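Local coordinates for protein pyruvate kinase (Cryptosporidium parvum, PDB 4DRS) that probably catalyses the last step of glycolysis, transferring phosphate from phosphoenolpyruvate to ADP to give pyruvate and ATP, at residues G118-G123 and I195-N200; I126-G131 and G144-I149; T133-T138 and D182-C187. All blocks are in the same frame, centred on the assembly; numbering follows the deposited sequence.

Interaction 1. Residues G118-G123 and I195-N200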
ATOM      1  N   GLY A 118      15.772  57.339  -3.038  1.00 84.92           N
ATOM      2  CA  GLY A 118      16.149  58.285  -1.991  1.00 90.83           C
ATOM      3  C   GLY A 118      14.970  58.992  -1.351  1.00 95.30           C
ATOM      4  O   GLY A 118      13.817  58.588  -1.529  1.00 94.80           O
ATOM      5  N   MET A 119      15.269  60.049  -0.601  1.00100.35           N
ATOM      6  CA  MET A 119      14.246  60.859   0.057  1.00105.43           C
ATOM      7  C   MET A 119      13.610  61.829  -0.936  1.00107.91           C
ATOM      8  O   MET A 119      14.284  62.332  -1.839  1.00108.07           O
ATOM      9  CB  MET A 119      14.845  61.626   1.241  1.00108.58           C
ATOM     10  CG  MET A 119      15.459  60.744   2.319  1.00109.29           C
ATOM     11  SD  MET A 119      14.247  59.779   3.247  1.00109.94           S
ATOM     12  CE  MET A 119      13.639  61.012   4.398  1.00112.42           C
ATOM     13  N   LEU A 120      12.315  62.086  -0.761  1.00110.69           N
ATOM     14  CA  LEU A 120      11.564  62.943  -1.680  1.00113.35           C
ATOM     15  C   LEU A 120      11.551  64.420  -1.261  1.00117.73           C
ATOM     16  O   LEU A 120      12.251  64.814  -0.324  1.00117.59           O
ATOM     17  CB  LEU A 120      10.137  62.407  -1.886  1.00113.06           C
ATOM     18  CG  LEU A 120       9.970  61.086  -2.654  1.00110.47           C
ATOM     19  CD1 LEU A 120       8.524  60.615  -2.616  1.00110.44           C
ATOM     20  CD2 LEU A 120      10.453  61.192  -4.094  1.00111.59           C
ATOM     21  N   GLU A 121      10.754  65.220  -1.973  1.00122.86           N
ATOM     22  CA  GLU A 121      10.677  66.673  -1.782  1.00128.04           C
ATOM     23  C   GLU A 121      10.384  67.061  -0.331  1.00129.88           C
ATOM     24  O   GLU A 121       9.229  67.043   0.111  1.00129.85           O
ATOM     25  CB  GLU A 121       9.623  67.272  -2.726  1.00131.27           C
ATOM     26  CG  GLU A 121       9.590  68.795  -2.766  1.00137.13           C
ATOM     27  CD  GLU A 121      10.751  69.391  -3.539  1.00138.92           C
ATOM     28  OE1 GLU A 121      10.787  69.233  -4.777  1.00137.97           O
ATOM     29  OE2 GLU A 121      11.620  70.028  -2.911  1.00142.39           O
ATOM     30  N   GLY A 122      11.442  67.405   0.403  1.00131.30           N
ATOM     31  CA  GLY A 122      11.338  67.745   1.823  1.00133.63           C
ATOM     32  C   GLY A 122      11.029  66.529   2.677  1.00132.68           C
ATOM     33  O   GLY A 122      11.775  66.199   3.602  1.00133.80           O
ATOM     34  N   GLY A 123       9.920  65.868   2.356  1.00131.08           N
ATOM     35  CA  GLY A 123       9.494  64.645   3.028  1.00127.86           C
ATOM     36  C   GLY A 123       8.131  64.170   2.556  1.00127.01           C
ATOM     37  O   GLY A 123       7.580  63.216   3.106  1.00126.52           O
ATOM     38  N   ILE A 195       3.985  56.769  -5.982  1.00111.21           N
ATOM     39  CA  ILE A 195       5.004  56.103  -5.149  1.00107.50           C
ATOM     40  C   ILE A 195       5.556  57.010  -4.042  1.00104.29           C
ATOM     41  O   ILE A 195       5.479  58.237  -4.138  1.00103.78           O
ATOM     42  CB  ILE A 195       6.193  55.569  -5.988  1.00106.45           C
ATOM     43  CG1 ILE A 195       6.783  56.677  -6.873  1.00105.44           C
ATOM     44  CG2 ILE A 195       5.783  54.351  -6.810  1.00107.18           C
ATOM     45  CD1 ILE A 195       8.260  56.514  -7.168  1.00104.50           C
ATOM     46  N   GLY A 196       6.122  56.396  -3.003  1.00102.19           N
ATOM     47  CA  GLY A 196       6.723  57.133  -1.889  1.00101.44           C
ATOM     48  C   GLY A 196       8.243  57.091  -1.861  1.00 99.14           C
ATOM     49  O   GLY A 196       8.893  56.955  -2.901  1.00 99.33           O
ATOM     50  N   GLU A 197       8.803  57.218  -0.659  1.00 98.71           N
ATOM     51  CA  GLU A 197      10.253  57.209  -0.449  1.00 96.54           C
ATOM     52  C   GLU A 197      10.754  55.790  -0.189  1.00 96.20           C
ATOM     53  O   GLU A 197       9.953  54.878   0.044  1.00 96.26           O
ATOM     54  CB  GLU A 197      10.631  58.106   0.735  1.00 97.45           C
ATOM     55  CG  GLU A 197      10.166  59.551   0.623  1.00 99.38           C
ATOM     56  CD  GLU A 197      10.610  60.418   1.789  1.00100.87           C
ATOM     57  OE1 GLU A 197      10.726  61.648   1.599  1.00102.46           O
ATOM     58  OE2 GLU A 197      10.844  59.883   2.895  1.00100.64           O
ATOM     59  N   ARG A 198      12.078  55.615  -0.231  1.00 95.54           N
ATOM     60  CA  ARG A 198      12.736  54.337   0.079  1.00 95.44           C
ATOM     61  C   ARG A 198      12.103  53.142  -0.635  1.00 93.04           C
ATOM     62  O   ARG A 198      12.097  52.028  -0.106  1.00 92.37           O
ATOM     63  CB  ARG A 198      12.722  54.072   1.588  1.00100.79           C
ATOM     64  CG  ARG A 198      13.644  54.936   2.431  1.00105.11           C
ATOM     65  CD  ARG A 198      13.471  54.539   3.889  1.00110.12           C
ATOM     66  NE  ARG A 198      14.346  55.278   4.799  1.00115.11           N
ATOM     67  CZ  ARG A 198      15.573  54.892   5.148  1.00117.08           C
ATOM     68  NH1 ARG A 198      16.097  53.768   4.661  1.00117.66           N
ATOM     69  NH2 ARG A 198      16.281  55.636   5.987  1.00119.46           N
ATOM     70  N   LYS A 199      11.560  53.375  -1.825  1.00 90.27           N
ATOM     71  CA  LYS A 199      10.862  52.324  -2.553  1.00 89.85           C
ATOM     72  C   LYS A 199      11.823  51.363  -3.247  1.00 88.11           C
ATOM     73  O   LYS A 199      12.949  51.732  -3.589  1.00 86.90           O
ATOM     74  CB  LYS A 199       9.862  52.917  -3.550  1.00 89.38           C
ATOM     75  CG  LYS A 199       8.587  53.446  -2.908  1.00 91.22           C
ATOM     76  CD  LYS A 199       7.793  52.335  -2.235  1.00 93.22           C
ATOM     77  CE  LYS A 199       6.537  52.873  -1.571  1.00 95.65           C
ATOM     78  NZ  LYS A 199       5.807  51.803  -0.837  1.00 98.17           N
ATOM     79  N   ASN A 200      11.361  50.129  -3.433  1.00 88.12           N
ATOM     80  CA  ASN A 200      12.110  49.083  -4.129  1.00 86.60           C
ATOM     81  C   ASN A 200      12.436  49.484  -5.567  1.00 82.94           C
ATOM     82  O   ASN A 200      11.724  50.289  -6.170  1.00 83.95           O
ATOM     83  CB  ASN A 200      11.305  47.780  -4.133  1.00 91.09           C
ATOM     84  CG  ASN A 200      10.643  47.496  -2.796  1.00 95.72           C
ATOM     85  OD1 ASN A 200      11.304  47.096  -1.836  1.00 97.41           O
ATOM     86  ND2 ASN A 200       9.330  47.698  -2.728  1.00 96.85           N
TER
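Met-119 and Leu-120 meet Glu-197 in the base of the B domain, the beta-rich insertion that pyruvate kinases carry after the third strand of the TIM barrel. Segment 118-123 lies on the way into this domain and segment 195-200 on the way out. Glu-197 does most of the joining. Its CD lies anti to CB (chi2 -178°), and the chain runs out straight toward 118-123. Glu-197 OE1 accepts the backbone N-H of Leu-120 at 2.9 Å from N. This bond is fairly straight, 157° at the hydrogen, but the donor stands above the carboxylate plane. Glu-197 OE1 also touches CA of Gly-123 at 3.5 Å. Glu-197 OE2 packs on the bent end of Met-119, with SD and CE each 3.4 Å away. The Leu-120 and Glu-197 side chains run past one another in opposing senses, CG of Leu-120 3.6 Å from CG of Glu-197. Further on, CD1 of Leu-120 rests on the Gly-196 backbone, 3.6 Å from C. Arg-198 comes close to the nucleotide site. Its backbone O accepts a bond from NH1 of Arg-116, which binds ADP in a structure of this protein, though no ADP is bound to this chain here. Leu-120 also packs on Ile-126 of strand 126-127, while Ile-195 reaches Ile-168 of strand 165-168.

Interaction 2. Residues I126-G131 and G144-I149; sequences IELKAG and GNSECI
Ile-126 and Ser-146 are brought together by their torsions. In Ile-126, chi1 (-58°) sets CG1 beside the backbone N, and chi2 (162°) carries CD1 on to the backbone of Gly-144 and Asn-145. In Ser-146, OG is anti to the backbone N (chi1 -173°), which puts it beside CD2 of Leu-128. CG2 of Ile-126 sits on the serine side chain, 3.6 Å from Ser-146 CB and close to OG as well. CD1 of Ile-126 touches the backbone instead, 3.6 Å from Gly-144 O, with Asn-145 C equally near. Leu-128 adds a second apolar group. Its CD2 lies 3.3 Å from Ser-146 O and meets Ser-146 OG just as closely, a carbon-to-oxygen packing.

The loop that receives these methyls is shaped by an Asx turn, which leads into strand 148-150 at one edge of the B-domain sheet. Asn-145 OD1 is gripped by two backbone donors, Glu-147 N and Cys-148 N, each at 2.8 Å. Both donors are tilted modestly from the carbonyl plane of the side chain. CB of Asn-145 points away from segment 126-131, and Ser-146 is the residue that touches both Ile-126 and Leu-128 with its side chain. Ser-146 O also receives a weak hydrogen bond from Gln-132 NE2. Strand 126-127 also pairs antiparallel with strand 194-195, and the backbone of Leu-128 bonds to that of Val-193.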
ATOM      1  N   ILE A 126       5.357  61.733  -3.890  1.00129.38           N
ATOM      2  CA  ILE A 126       5.224  62.301  -5.240  1.00131.85           C
ATOM      3  C   ILE A 126       4.678  61.301  -6.272  1.00131.15           C
ATOM      4  O   ILE A 126       5.078  60.134  -6.302  1.00128.84           O
ATOM      5  CB  ILE A 126       6.567  62.891  -5.743  1.00131.73           C
ATOM      6  CG1 ILE A 126       7.076  63.977  -4.783  1.00133.63           C
ATOM      7  CG2 ILE A 126       6.409  63.477  -7.139  1.00133.04           C
ATOM      8  CD1 ILE A 126       8.546  64.313  -4.924  1.00133.23           C
ATOM      9  N   GLU A 127       3.768  61.786  -7.118  1.00134.09           N
ATOM     10  CA  GLU A 127       3.169  60.992  -8.194  1.00135.37           C
ATOM     11  C   GLU A 127       3.775  61.352  -9.547  1.00133.97           C
ATOM     12  O   GLU A 127       4.295  62.457  -9.728  1.00134.03           O
ATOM     13  CB  GLU A 127       1.657  61.223  -8.254  1.00141.25           C
ATOM     14  CG  GLU A 127       0.925  61.043  -6.934  1.00144.06           C
ATOM     15  CD  GLU A 127      -0.576  61.208  -7.073  1.00149.61           C
ATOM     16  OE1 GLU A 127      -1.026  62.292  -7.511  1.00151.83           O
ATOM     17  OE2 GLU A 127      -1.310  60.255  -6.737  1.00151.76           O
ATOM     18  N   LEU A 128       3.691  60.424 -10.499  1.00131.62           N
ATOM     19  CA  LEU A 128       4.213  60.648 -11.849  1.00129.48           C
ATOM     20  C   LEU A 128       3.200  60.304 -12.943  1.00129.46           C
ATOM     21  O   LEU A 128       2.307  59.477 -12.742  1.00129.47           O
ATOM     22  CB  LEU A 128       5.522  59.875 -12.068  1.00126.83           C
ATOM     23  CG  LEU A 128       6.735  60.172 -11.174  1.00123.65           C
ATOM     24  CD1 LEU A 128       7.942  59.396 -11.664  1.00120.11           C
ATOM     25  CD2 LEU A 128       7.072  61.654 -11.118  1.00124.62           C
ATOM     26  N   LYS A 129       3.355  60.954 -14.095  1.00129.23           N
ATOM     27  CA  LYS A 129       2.480  60.753 -15.248  1.00130.61           C
ATOM     28  C   LYS A 129       3.277  60.236 -16.448  1.00128.10           C
ATOM     29  O   LYS A 129       4.387  60.702 -16.712  1.00125.88           O
ATOM     30  CB  LYS A 129       1.759  62.060 -15.600  1.00133.93           C
ATOM     31  CG  LYS A 129       0.616  61.914 -16.595  1.00139.01           C
ATOM     32  CD  LYS A 129       0.025  63.265 -16.964  1.00142.50           C
ATOM     33  CE  LYS A 129      -1.077  63.119 -18.002  1.00146.64           C
ATOM     34  NZ  LYS A 129      -1.638  64.439 -18.400  1.00151.27           N
ATOM     35  N   ALA A 130       2.699  59.272 -17.166  1.00127.68           N
ATOM     36  CA  ALA A 130       3.320  58.684 -18.354  1.00125.71           C
ATOM     37  C   ALA A 130       3.670  59.734 -19.405  1.00127.55           C
ATOM     38  O   ALA A 130       2.895  60.662 -19.647  1.00131.40           O
ATOM     39  CB  ALA A 130       2.411  57.620 -18.950  1.00126.94           C
ATOM     40  N   GLY A 131       4.842  59.586 -20.018  1.00125.07           N
ATOM     41  CA  GLY A 131       5.304  60.516 -21.047  1.00126.87           C
ATOM     42  C   GLY A 131       6.428  61.433 -20.599  1.00124.48           C
ATOM     43  O   GLY A 131       7.312  61.768 -21.392  1.00124.60           O
ATOM     44  N   GLY A 144      14.906  64.276  -3.697  1.00106.04           N
ATOM     45  CA  GLY A 144      14.408  64.115  -5.059  1.00107.83           C
ATOM     46  C   GLY A 144      12.993  64.613  -5.275  1.00110.03           C
ATOM     47  O   GLY A 144      12.097  64.329  -4.480  1.00108.56           O
ATOM     48  N   ASN A 145      12.798  65.357  -6.360  1.00113.82           N
ATOM     49  CA  ASN A 145      11.480  65.879  -6.720  1.00116.33           C
ATOM     50  C   ASN A 145      10.730  64.974  -7.704  1.00116.39           C
ATOM     51  O   ASN A 145      10.978  63.766  -7.766  1.00113.63           O
ATOM     52  CB  ASN A 145      11.586  67.320  -7.251  1.00118.88           C
ATOM     53  CG  ASN A 145      12.653  67.483  -8.321  1.00119.09           C
ATOM     54  OD1 ASN A 145      12.747  66.687  -9.256  1.00117.36           O
ATOM     55  ND2 ASN A 145      13.456  68.533  -8.195  1.00121.77           N
ATOM     56  N   SER A 146       9.810  65.571  -8.460  1.00119.71           N
ATOM     57  CA  SER A 146       8.999  64.862  -9.447  1.00119.65           C
ATOM     58  C   SER A 146       9.742  64.677 -10.772  1.00120.22           C
ATOM     59  O   SER A 146       9.216  64.076 -11.713  1.00120.89           O
ATOM     60  CB  SER A 146       7.692  65.625  -9.686  1.00123.20           C
ATOM     61  OG  SER A 146       6.808  64.896 -10.519  1.00123.20           O
ATOM     62  N   GLU A 147      10.967  65.195 -10.837  1.00119.66           N
ATOM     63  CA  GLU A 147      11.744  65.204 -12.074  1.00118.41           C
ATOM     64  C   GLU A 147      13.068  64.451 -11.932  1.00114.21           C
ATOM     65  O   GLU A 147      13.522  63.807 -12.881  1.00114.22           O
ATOM     66  CB  GLU A 147      12.000  66.647 -12.526  1.00123.55           C
ATOM     67  CG  GLU A 147      10.735  67.489 -12.671  1.00128.91           C
ATOM     68  CD  GLU A 147      10.993  68.976 -12.508  1.00132.71           C
ATOM     69  OE1 GLU A 147      11.735  69.552 -13.333  1.00134.78           O
ATOM     70  OE2 GLU A 147      10.440  69.572 -11.558  1.00133.43           O
ATOM     71  N   CYS A 148      13.678  64.532 -10.751  1.00110.25           N
ATOM     72  CA  CYS A 148      14.957  63.873 -10.490  1.00105.28           C
ATOM     73  C   CYS A 148      14.988  63.210  -9.113  1.00102.23           C
ATOM     74  O   CYS A 148      15.204  63.877  -8.097  1.00104.58           O
ATOM     75  CB  CYS A 148      16.112  64.872 -10.636  1.00108.55           C
ATOM     76  SG  CYS A 148      17.746  64.205 -10.238  1.00108.20           S
ATOM     77  N   ILE A 149      14.767  61.896  -9.089  1.00 96.26           N
ATOM     78  CA  ILE A 149      14.848  61.114  -7.850  1.00 91.69           C
ATOM     79  C   ILE A 149      16.247  60.528  -7.638  1.00 88.65           C
ATOM     80  O   ILE A 149      17.105  60.601  -8.524  1.00 88.55           O
ATOM     81  CB  ILE A 149      13.783  59.988  -7.777  1.00 90.02           C
ATOM     82  CG1 ILE A 149      13.944  58.996  -8.938  1.00 89.10           C
ATOM     83  CG2 ILE A 149      12.377  60.577  -7.731  1.00 91.89           C
ATOM     84  CD1 ILE A 149      13.305  57.644  -8.691  1.00 87.07           C
TER

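Interaction 3. Residues T133-T138 and D182-C187; sequences TLKITT and DDFIVC
Ile-136 and Ile-185 form a hydrogen-bonded pair in the antiparallel pairing of strands 133-137 and 184-187, inside the B-domain sheet. Ile-136 N gives to Ile-185 O at 2.8 Å, with the donor nearly along the C=O axis. Ile-185 N gives to Ile-136 O at 3.0 Å. Leu-134 and Cys-187 form the next such pair, less evenly. Cys-187 N donates to Leu-134 O at 2.7 Å and almost straight, 171° at the hydrogen, whereas the return bond from Leu-134 N to Cys-187 O is weak and bent.

At the other end Asp-183 O takes two bonds from Thr-138, 2.9 Å from N and 2.9 Å from OG1. Both donors approach from the same face of the carbonyl plane. They differ in height: OG1 stands well above the plane, while N is less tilted from it. The chi1 of Thr-138, 59°, sets OG1 between the backbone N and the carbonyl carbon, where it can join N on one acceptor. Thr-137 OG1 gives only a weak bond to Asp-183 O; its stronger partner is Asp-139 N. Lys-135 bonds by its backbone to Glu-147 and Ile-149, and Val-186 to Leu-178 and Glu-179 of strand 173-180.

On the face with Phe-184 and Val-186, the extended Lys-135 makes a cation-pi contact. NZ stands over the ring face, 4.8 Å from the Phe-184 centroid and 15° off the normal. On the other, buried face, Ile-136 CD1 touches Cys-187 SG at 4.0 Å.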
ATOM      1  N   THR A 133       9.859  62.703 -18.744  1.00114.20           N
ATOM      2  CA  THR A 133      11.190  62.108 -18.633  1.00109.30           C
ATOM      3  C   THR A 133      11.729  62.267 -17.212  1.00106.02           C
ATOM      4  O   THR A 133      12.064  63.375 -16.780  1.00107.83           O
ATOM      5  CB  THR A 133      12.190  62.687 -19.664  1.00111.11           C
ATOM      6  OG1 THR A 133      12.475  64.056 -19.353  1.00114.21           O
ATOM      7  CG2 THR A 133      11.638  62.584 -21.085  1.00113.41           C
ATOM      8  N   LEU A 134      11.794  61.150 -16.489  1.00 99.67           N
ATOM      9  CA  LEU A 134      12.284  61.139 -15.113  1.00 94.96           C
ATOM     10  C   LEU A 134      13.777  60.832 -15.046  1.00 90.84           C
ATOM     11  O   LEU A 134      14.245  59.849 -15.622  1.00 88.01           O
ATOM     12  CB  LEU A 134      11.503  60.127 -14.265  1.00 93.56           C
ATOM     13  CG  LEU A 134      11.982  59.887 -12.828  1.00 90.67           C
ATOM     14  CD1 LEU A 134      11.543  61.007 -11.890  1.00 92.35           C
ATOM     15  CD2 LEU A 134      11.500  58.539 -12.321  1.00 89.34           C
ATOM     16  N   LYS A 135      14.508  61.685 -14.335  1.00 89.58           N
ATOM     17  CA  LYS A 135      15.936  61.498 -14.102  1.00 87.25           C
ATOM     18  C   LYS A 135      16.155  60.730 -12.798  1.00 84.38           C
ATOM     19  O   LYS A 135      15.388  60.885 -11.843  1.00 84.91           O
ATOM     20  CB  LYS A 135      16.637  62.858 -14.047  1.00 90.20           C
ATOM     21  CG  LYS A 135      18.157  62.802 -13.996  1.00 89.78           C
ATOM     22  CD  LYS A 135      18.747  64.199 -13.879  1.00 93.08           C
ATOM     23  CE  LYS A 135      20.256  64.153 -13.704  1.00 92.79           C
ATOM     24  NZ  LYS A 135      20.837  65.518 -13.584  1.00 95.95           N
ATOM     25  N   ILE A 136      17.189  59.892 -12.771  1.00 80.75           N
ATOM     26  CA  ILE A 136      17.554  59.136 -11.574  1.00 77.02           C
ATOM     27  C   ILE A 136      19.058  59.251 -11.330  1.00 76.39           C
ATOM     28  O   ILE A 136      19.858  58.654 -12.051  1.00 75.63           O
ATOM     29  CB  ILE A 136      17.135  57.645 -11.673  1.00 75.17           C
ATOM     30  CG1 ILE A 136      15.638  57.512 -11.987  1.00 75.18           C
ATOM     31  CG2 ILE A 136      17.463  56.909 -10.379  1.00 73.38           C
ATOM     32  CD1 ILE A 136      15.207  56.129 -12.428  1.00 73.95           C
ATOM     33  N   THR A 137      19.434  60.033 -10.320  1.00 76.73           N
ATOM     34  CA  THR A 137      20.842  60.227  -9.963  1.00 76.52           C
ATOM     35  C   THR A 137      21.323  59.158  -8.979  1.00 73.65           C
ATOM     36  O   THR A 137      20.512  58.534  -8.292  1.00 71.43           O
ATOM     37  CB  THR A 137      21.103  61.646  -9.398  1.00 79.64           C
ATOM     38  OG1 THR A 137      22.488  61.788  -9.053  1.00 81.29           O
ATOM     39  CG2 THR A 137      20.239  61.921  -8.167  1.00 79.68           C
ATOM     40  N   THR A 138      22.637  58.947  -8.930  1.00 73.95           N
ATOM     41  CA  THR A 138      23.247  58.003  -7.987  1.00 73.87           C
ATOM     42  C   THR A 138      23.764  58.722  -6.737  1.00 77.69           C
ATOM     43  O   THR A 138      24.274  58.091  -5.805  1.00 76.83           O
ATOM     44  CB  THR A 138      24.386  57.183  -8.634  1.00 72.94           C
ATOM     45  OG1 THR A 138      25.409  58.064  -9.114  1.00 75.20           O
ATOM     46  CG2 THR A 138      23.857  56.342  -9.787  1.00 70.72           C
ATOM     47  N   ASP A 182      27.419  59.787 -16.342  1.00 85.77           N
ATOM     48  CA  ASP A 182      28.453  59.314 -15.422  1.00 86.13           C
ATOM     49  C   ASP A 182      27.859  58.806 -14.106  1.00 83.87           C
ATOM     50  O   ASP A 182      28.232  57.735 -13.622  1.00 80.78           O
ATOM     51  CB  ASP A 182      29.475  60.422 -15.148  1.00 90.54           C
ATOM     52  CG  ASP A 182      30.539  59.999 -14.150  1.00 91.60           C
ATOM     53  OD1 ASP A 182      31.268  59.023 -14.428  1.00 91.44           O
ATOM     54  OD2 ASP A 182      30.645  60.647 -13.088  1.00 92.51           O
ATOM     55  N   ASP A 183      26.930  59.577 -13.544  1.00 84.41           N
ATOM     56  CA  ASP A 183      26.326  59.254 -12.253  1.00 82.70           C
ATOM     57  C   ASP A 183      24.795  59.370 -12.247  1.00 81.02           C
ATOM     58  O   ASP A 183      24.195  59.714 -11.224  1.00 80.22           O
ATOM     59  CB  ASP A 183      26.956  60.103 -11.135  1.00 85.52           C
ATOM     60  CG  ASP A 183      26.892  61.604 -11.412  1.00 89.28           C
ATOM     61  OD1 ASP A 183      25.850  62.103 -11.895  1.00 89.13           O
ATOM     62  OD2 ASP A 183      27.894  62.292 -11.123  1.00 93.70           O
ATOM     63  N   PHE A 184      24.173  59.075 -13.388  1.00 80.34           N
ATOM     64  CA  PHE A 184      22.719  59.192 -13.536  1.00 78.65           C
ATOM     65  C   PHE A 184      22.187  58.476 -14.777  1.00 76.92           C
ATOM     66  O   PHE A 184      22.949  58.117 -15.675  1.00 76.80           O
ATOM     67  CB  PHE A 184      22.306  60.668 -13.593  1.00 81.57           C
ATOM     68  CG  PHE A 184      22.666  61.349 -14.884  1.00 84.32           C
ATOM     69  CD1 PHE A 184      23.945  61.863 -15.085  1.00 87.02           C
ATOM     70  CD2 PHE A 184      21.727  61.474 -15.905  1.00 84.99           C
ATOM     71  CE1 PHE A 184      24.278  62.491 -16.276  1.00 90.02           C
ATOM     72  CE2 PHE A 184      22.054  62.098 -17.099  1.00 88.79           C
ATOM     73  CZ  PHE A 184      23.332  62.608 -17.285  1.00 90.83           C
ATOM     74  N   ILE A 185      20.870  58.281 -14.809  1.00 76.59           N
ATOM     75  CA  ILE A 185      20.159  57.846 -16.013  1.00 77.65           C
ATOM     76  C   ILE A 185      18.889  58.673 -16.190  1.00 80.56           C
ATOM     77  O   ILE A 185      18.320  59.166 -15.214  1.00 80.63           O
ATOM     78  CB  ILE A 185      19.795  56.336 -16.002  1.00 74.23           C
ATOM     79  CG1 ILE A 185      18.905  55.984 -14.800  1.00 72.21           C
ATOM     80  CG2 ILE A 185      21.051  55.470 -16.059  1.00 73.54           C
ATOM     81  CD1 ILE A 185      18.249  54.623 -14.891  1.00 70.72           C
ATOM     82  N   VAL A 186      18.462  58.834 -17.437  1.00 84.94           N
ATOM     83  CA  VAL A 186      17.200  59.501 -17.742  1.00 88.64           C
ATOM     84  C   VAL A 186      16.249  58.468 -18.338  1.00 90.09           C
ATOM     85  O   VAL A 186      16.583  57.792 -19.314  1.00 90.38           O
ATOM     86  CB  VAL A 186      17.387  60.695 -18.710  1.00 91.79           C
ATOM     87  CG1 VAL A 186      16.068  61.426 -18.927  1.00 93.23           C
ATOM     88  CG2 VAL A 186      18.440  61.659 -18.180  1.00 92.07           C
ATOM     89  N   CYS A 187      15.074  58.342 -17.730  1.00 92.33           N
ATOM     90  CA  CYS A 187      14.082  57.364 -18.157  1.00 94.76           C
ATOM     91  C   CYS A 187      12.812  58.034 -18.665  1.00101.01           C
ATOM     92  O   CYS A 187      12.602  59.231 -18.453  1.00102.41           O
ATOM     93  CB  CYS A 187      13.744  56.419 -17.005  1.00 92.34           C
ATOM     94  SG  CYS A 187      15.144  55.456 -16.396  1.00 88.56           S
TER

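All three contacts belong to the B domain, and none is wholly buried. Interaction 3 is the most extensive: regular strand pairing, with one buried and one more exposed face. Interaction 1 lies at the base of the domain, toward the nucleotide site; its one hydrogen bond across the segments is to a carboxylate, with apolar packing beside it. Interaction 2 is smaller and works by methyl packing against a turn. It bridges the other two. Gly-144 N probably bonds to Met-119 O of interaction 1. Toward interaction 3, Glu-147 O and Ile-149 O probably accept from Lys-135 N and Thr-137 N, which joins strands 148-150 and 133-137 as neighbours in one sheet. Interactions 1 and 3 do not touch.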